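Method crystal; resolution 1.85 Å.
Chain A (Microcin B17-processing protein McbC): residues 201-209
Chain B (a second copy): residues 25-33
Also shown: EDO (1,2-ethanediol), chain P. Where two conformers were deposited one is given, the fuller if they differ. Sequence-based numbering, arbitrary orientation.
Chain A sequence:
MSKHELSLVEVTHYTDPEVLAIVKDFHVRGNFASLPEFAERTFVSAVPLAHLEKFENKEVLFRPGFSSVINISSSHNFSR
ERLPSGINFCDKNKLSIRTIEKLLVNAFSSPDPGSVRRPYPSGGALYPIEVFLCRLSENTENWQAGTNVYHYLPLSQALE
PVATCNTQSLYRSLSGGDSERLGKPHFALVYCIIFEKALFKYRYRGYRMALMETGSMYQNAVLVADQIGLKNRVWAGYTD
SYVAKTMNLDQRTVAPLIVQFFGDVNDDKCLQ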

# COMPACT_ATOMS: atom_id res chain seq x y z
N LYS A 201 6.01 19.21 -5.81
CA LYS A 201 5.08 20.30 -5.57
C LYS A 201 3.69 19.86 -5.08
O LYS A 201 3.14 20.41 -4.09
CB LYS A 201 4.91 21.16 -6.84
CG LYS A 201 3.99 22.38 -6.63
CD LYS A 201 3.90 23.30 -7.83
CE LYS A 201 2.97 24.48 -7.54
NZ LYS A 201 2.66 25.22 -8.78
N TYR A 202 3.09 18.95 -5.84
CA TYR A 202 1.70 18.54 -5.66
C TYR A 202 1.49 17.23 -4.90
O TYR A 202 0.32 16.82 -4.70
CB TYR A 202 1.02 18.41 -7.02
CG TYR A 202 0.98 19.71 -7.77
CD1 TYR A 202 0.26 20.78 -7.28
CD2 TYR A 202 1.69 19.87 -8.95
CE1 TYR A 202 0.22 22.00 -7.96
CE2 TYR A 202 1.65 21.09 -9.64
CZ TYR A 202 0.92 22.13 -9.14
OH TYR A 202 0.89 23.35 -9.80
N ARG A 203 2.58 16.56 -4.52
CA ARG A 203 2.52 15.27 -3.85
C ARG A 203 1.85 14.21 -4.77
O ARG A 203 2.12 14.20 -5.97
CB ARG A 203 1.89 15.41 -2.46
CG ARG A 203 2.59 16.41 -1.53
CD ARG A 203 1.73 16.72 -0.31
NE ARG A 203 1.43 15.53 0.47
CZ ARG A 203 2.27 14.91 1.30
NH1 ARG A 203 3.49 15.38 1.52
NH2 ARG A 203 1.88 13.78 1.90
N TYR A 204 1.00 13.33 -4.23
CA TYR A 204 0.42 12.20 -4.99
C TYR A 204 -0.30 12.58 -6.27
O TYR A 204 -0.18 11.91 -7.29
CB TYR A 204 -0.55 11.41 -4.13
CG TYR A 204 0.07 10.77 -2.93
CD1 TYR A 204 0.79 9.60 -3.06
CD2 TYR A 204 -0.06 11.34 -1.66
CE1 TYR A 204 1.39 9.00 -1.96
CE2 TYR A 204 0.54 10.75 -0.55
CZ TYR A 204 1.26 9.57 -0.73
OH TYR A 204 1.88 8.93 0.31
N ARG A 205 -1.07 13.66 -6.21
CA ARG A 205 -1.76 14.16 -7.39
C ARG A 205 -0.80 14.49 -8.55
O ARG A 205 -1.17 14.40 -9.72
CB ARG A 205 -2.60 15.38 -7.04
CG ARG A 205 -3.72 15.67 -8.02
CD ARG A 205 -4.55 16.79 -7.45
NE ARG A 205 -5.82 17.10 -8.08
CZ ARG A 205 -6.99 16.53 -7.84
NH1 ARG A 205 -7.12 15.52 -7.02
NH2 ARG A 205 -8.08 16.99 -8.45
N GLY A 206 0.45 14.82 -8.23
CA GLY A 206 1.45 15.04 -9.28
C GLY A 206 1.75 13.84 -10.15
O GLY A 206 2.05 13.99 -11.35
N TYR A 207 1.65 12.66 -9.56
CA TYR A 207 1.81 11.41 -10.31
C TYR A 207 0.72 11.27 -11.36
O TYR A 207 1.00 11.03 -12.54
CB TYR A 207 1.82 10.21 -9.36
CG TYR A 207 2.03 8.88 -10.04
CD1 TYR A 207 3.29 8.52 -10.50
CD2 TYR A 207 0.99 7.99 -10.21
CE1 TYR A 207 3.49 7.29 -11.10
CE2 TYR A 207 1.19 6.77 -10.84
CZ TYR A 207 2.43 6.44 -11.28
OH TYR A 207 2.63 5.22 -11.89
N ARG A 208 -0.51 11.50 -10.94
CA ARG A 208 -1.64 11.47 -11.83
C ARG A 208 -1.44 12.51 -12.97
O ARG A 208 -1.66 12.21 -14.16
CB ARG A 208 -2.92 11.73 -11.00
CG ARG A 208 -4.23 11.57 -11.73
CD ARG A 208 -5.34 12.40 -11.07
NE ARG A 208 -5.71 11.94 -9.74
CZ ARG A 208 -6.79 12.39 -9.07
NH1 ARG A 208 -7.59 13.31 -9.59
NH2 ARG A 208 -7.06 11.92 -7.87
N MET A 209 -1.03 13.73 -12.60
CA MET A 209 -0.75 14.82 -13.56
C MET A 209 0.37 14.44 -14.55
O MET A 209 0.26 14.72 -15.75
CB MET A 209 -0.40 16.15 -12.85
CG MET A 209 -1.57 16.86 -12.14
SD MET A 209 -1.27 18.58 -11.61
CE MET A 209 -1.99 18.62 -9.97
C1 EDO P . -0.69 26.54 -11.22
O1 EDO P . 0.73 26.47 -11.13
C2 EDO P . -1.21 25.13 -11.37
O2 EDO P . -0.77 24.56 -12.61
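Chain B, residues 25-33: DFHVRGNFA

Chain B meets the start of a chain A helix with a helical stretch, the turn that leads on from it and the extended residues Asn B31 and Phe B32. Residues 25-27 of chain B are helical; Arg B29 N and Gly B30 N still bond back to Phe B26 O and His B27 O (3.0 and 3.1 Å), and at Asn B31 and Phe B32 the backbone opens out, with psi near 150°. On chain A, Arg A205 through Met A209 are helical, and the helix continues beyond. Chain B runs across the chain A helix, passing from the Phe B26 end by way of Gly B30 to Phe B32. The two backbones come closest at Arg A205 and Gly B30, whose CA atoms are 4.1 Å apart, and the contact is organised around that point.

Tyr A204 gives the most surface. Its CA-to-CB bond points toward chain B, and with chi1 at m its ring receives Arg B29 on one face: CB of Arg B29 lies 3.8 Å from the centroid of the Tyr A204 ring, a CH-pi contact close to the ring normal. The aliphatic root of the arginine thus packs on the flat face of the tyrosine ring. At the base of the same side chain, Tyr A204 CB lies 3.7 Å from Gly B30 CA. A glycine suits such closeness: a CB modelled on Gly B30 would point toward chain A and lie only 3.3 Å from Arg A205 N.

Arg A205 and Phe B32 cover the next largest areas, equal to each other, and they do so together. The arginine is extended, t at chi1 through chi3. Its guanidinium lies flat on the phenylalanine ring, centres 4.3 Å apart and planes at 19°, while Arg A205 CD sits over the same ring, 3.2 Å from Phe B32 CZ. Stacking leaves the guanidinium edge free for polar work: Arg A205 NH1 donates to Gly B30 O at 2.7 Å, at a favourable angle of 158°. Face to an aromatic, edge to a carbonyl, is the rule to read here.

One helical turn on from Tyr A204, Arg A208 repeats the edge half of this arrangement, without the stack. Its NH2 donates to Asn B31 OD1 at 2.9 Å, near the guanidinium plane, while Gly B30 O and His B27 NE2 lie over opposite faces.

Phe B26 adds an aromatic contact. Tyr A207 CD2 comes within 3.7 Å of Phe B26 CE2, near the plane of the phenylalanine ring, and the two ring planes stand at 87°.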

# COMPACT_ATOMS: atom_id res chain seq x y z
N ASP B 25 -7.16 2.46 -3.48
CA ASP B 25 -6.44 2.93 -2.32
C ASP B 25 -5.38 3.95 -2.73
O ASP B 25 -5.16 4.90 -2.01
CB ASP B 25 -5.69 1.80 -1.62
CG ASP B 25 -6.57 0.91 -0.81
OD1 ASP B 25 -7.77 1.23 -0.58
OD2 ASP B 25 -6.02 -0.16 -0.37
N PHE B 26 -4.66 3.66 -3.81
CA PHE B 26 -3.63 4.56 -4.27
C PHE B 26 -4.23 5.83 -4.83
O PHE B 26 -3.82 6.94 -4.50
CB PHE B 26 -2.77 3.92 -5.33
CG PHE B 26 -1.74 4.85 -5.87
CD1 PHE B 26 -0.63 5.19 -5.09
CD2 PHE B 26 -1.91 5.45 -7.10
CE1 PHE B 26 0.34 6.06 -5.58
CE2 PHE B 26 -0.97 6.32 -7.58
CZ PHE B 26 0.16 6.64 -6.82
N HIS B 27 -5.21 5.65 -5.70
CA HIS B 27 -5.87 6.74 -6.37
C HIS B 27 -6.36 7.84 -5.40
O HIS B 27 -6.11 9.02 -5.65
CB HIS B 27 -7.07 6.24 -7.18
CG HIS B 27 -7.76 7.35 -7.90
ND1 HIS B 27 -7.33 7.82 -9.11
CD2 HIS B 27 -8.81 8.14 -7.54
CE1 HIS B 27 -8.10 8.82 -9.49
NE2 HIS B 27 -9.00 9.04 -8.55
N VAL B 28 -6.98 7.44 -4.29
CA VAL B 28 -7.56 8.40 -3.34
C VAL B 28 -6.52 9.23 -2.57
O VAL B 28 -6.86 10.25 -1.98
CB VAL B 28 -8.55 7.73 -2.35
CG1 VAL B 28 -7.83 6.99 -1.24
CG2 VAL B 28 -9.45 8.79 -1.75
N ARG B 29 -5.27 8.79 -2.56
CA ARG B 29 -4.18 9.58 -2.01
C ARG B 29 -3.93 10.90 -2.74
O ARG B 29 -3.45 11.86 -2.13
CB ARG B 29 -2.88 8.78 -2.01
CG ARG B 29 -2.91 7.57 -1.12
CD ARG B 29 -1.55 6.92 -1.19
NE ARG B 29 -1.45 5.63 -0.55
CZ ARG B 29 -1.37 5.40 0.76
NH1 ARG B 29 -1.43 6.38 1.65
NH2 ARG B 29 -1.23 4.15 1.18
N GLY B 30 -4.29 10.96 -4.02
CA GLY B 30 -4.16 12.14 -4.80
C GLY B 30 -5.39 13.03 -4.88
O GLY B 30 -5.35 14.03 -5.57
N ASN B 31 -6.47 12.66 -4.20
CA ASN B 31 -7.68 13.46 -4.20
C ASN B 31 -7.44 14.68 -3.30
O ASN B 31 -6.72 14.58 -2.32
CB ASN B 31 -8.87 12.65 -3.67
CG ASN B 31 -9.45 11.66 -4.70
OD1 ASN B 31 -9.11 11.64 -5.87
ND2 ASN B 31 -10.35 10.87 -4.23
N PHE B 32 -8.13 15.77 -3.59
CA PHE B 32 -7.98 17.05 -2.90
C PHE B 32 -9.27 17.42 -2.21
O PHE B 32 -10.34 17.03 -2.65
CB PHE B 32 -7.66 18.16 -3.92
CG PHE B 32 -6.21 18.31 -4.30
CD1 PHE B 32 -5.22 17.42 -3.87
CD2 PHE B 32 -5.84 19.37 -5.12
CE1 PHE B 32 -3.91 17.59 -4.26
CE2 PHE B 32 -4.51 19.56 -5.50
CZ PHE B 32 -3.54 18.66 -5.06
N ALA B 33 -9.15 18.10 -1.09
CA ALA B 33 -10.22 18.89 -0.49
C ALA B 33 -9.85 20.35 -0.73
O ALA B 33 -9.10 20.95 0.01
CB ALA B 33 -10.31 18.60 0.99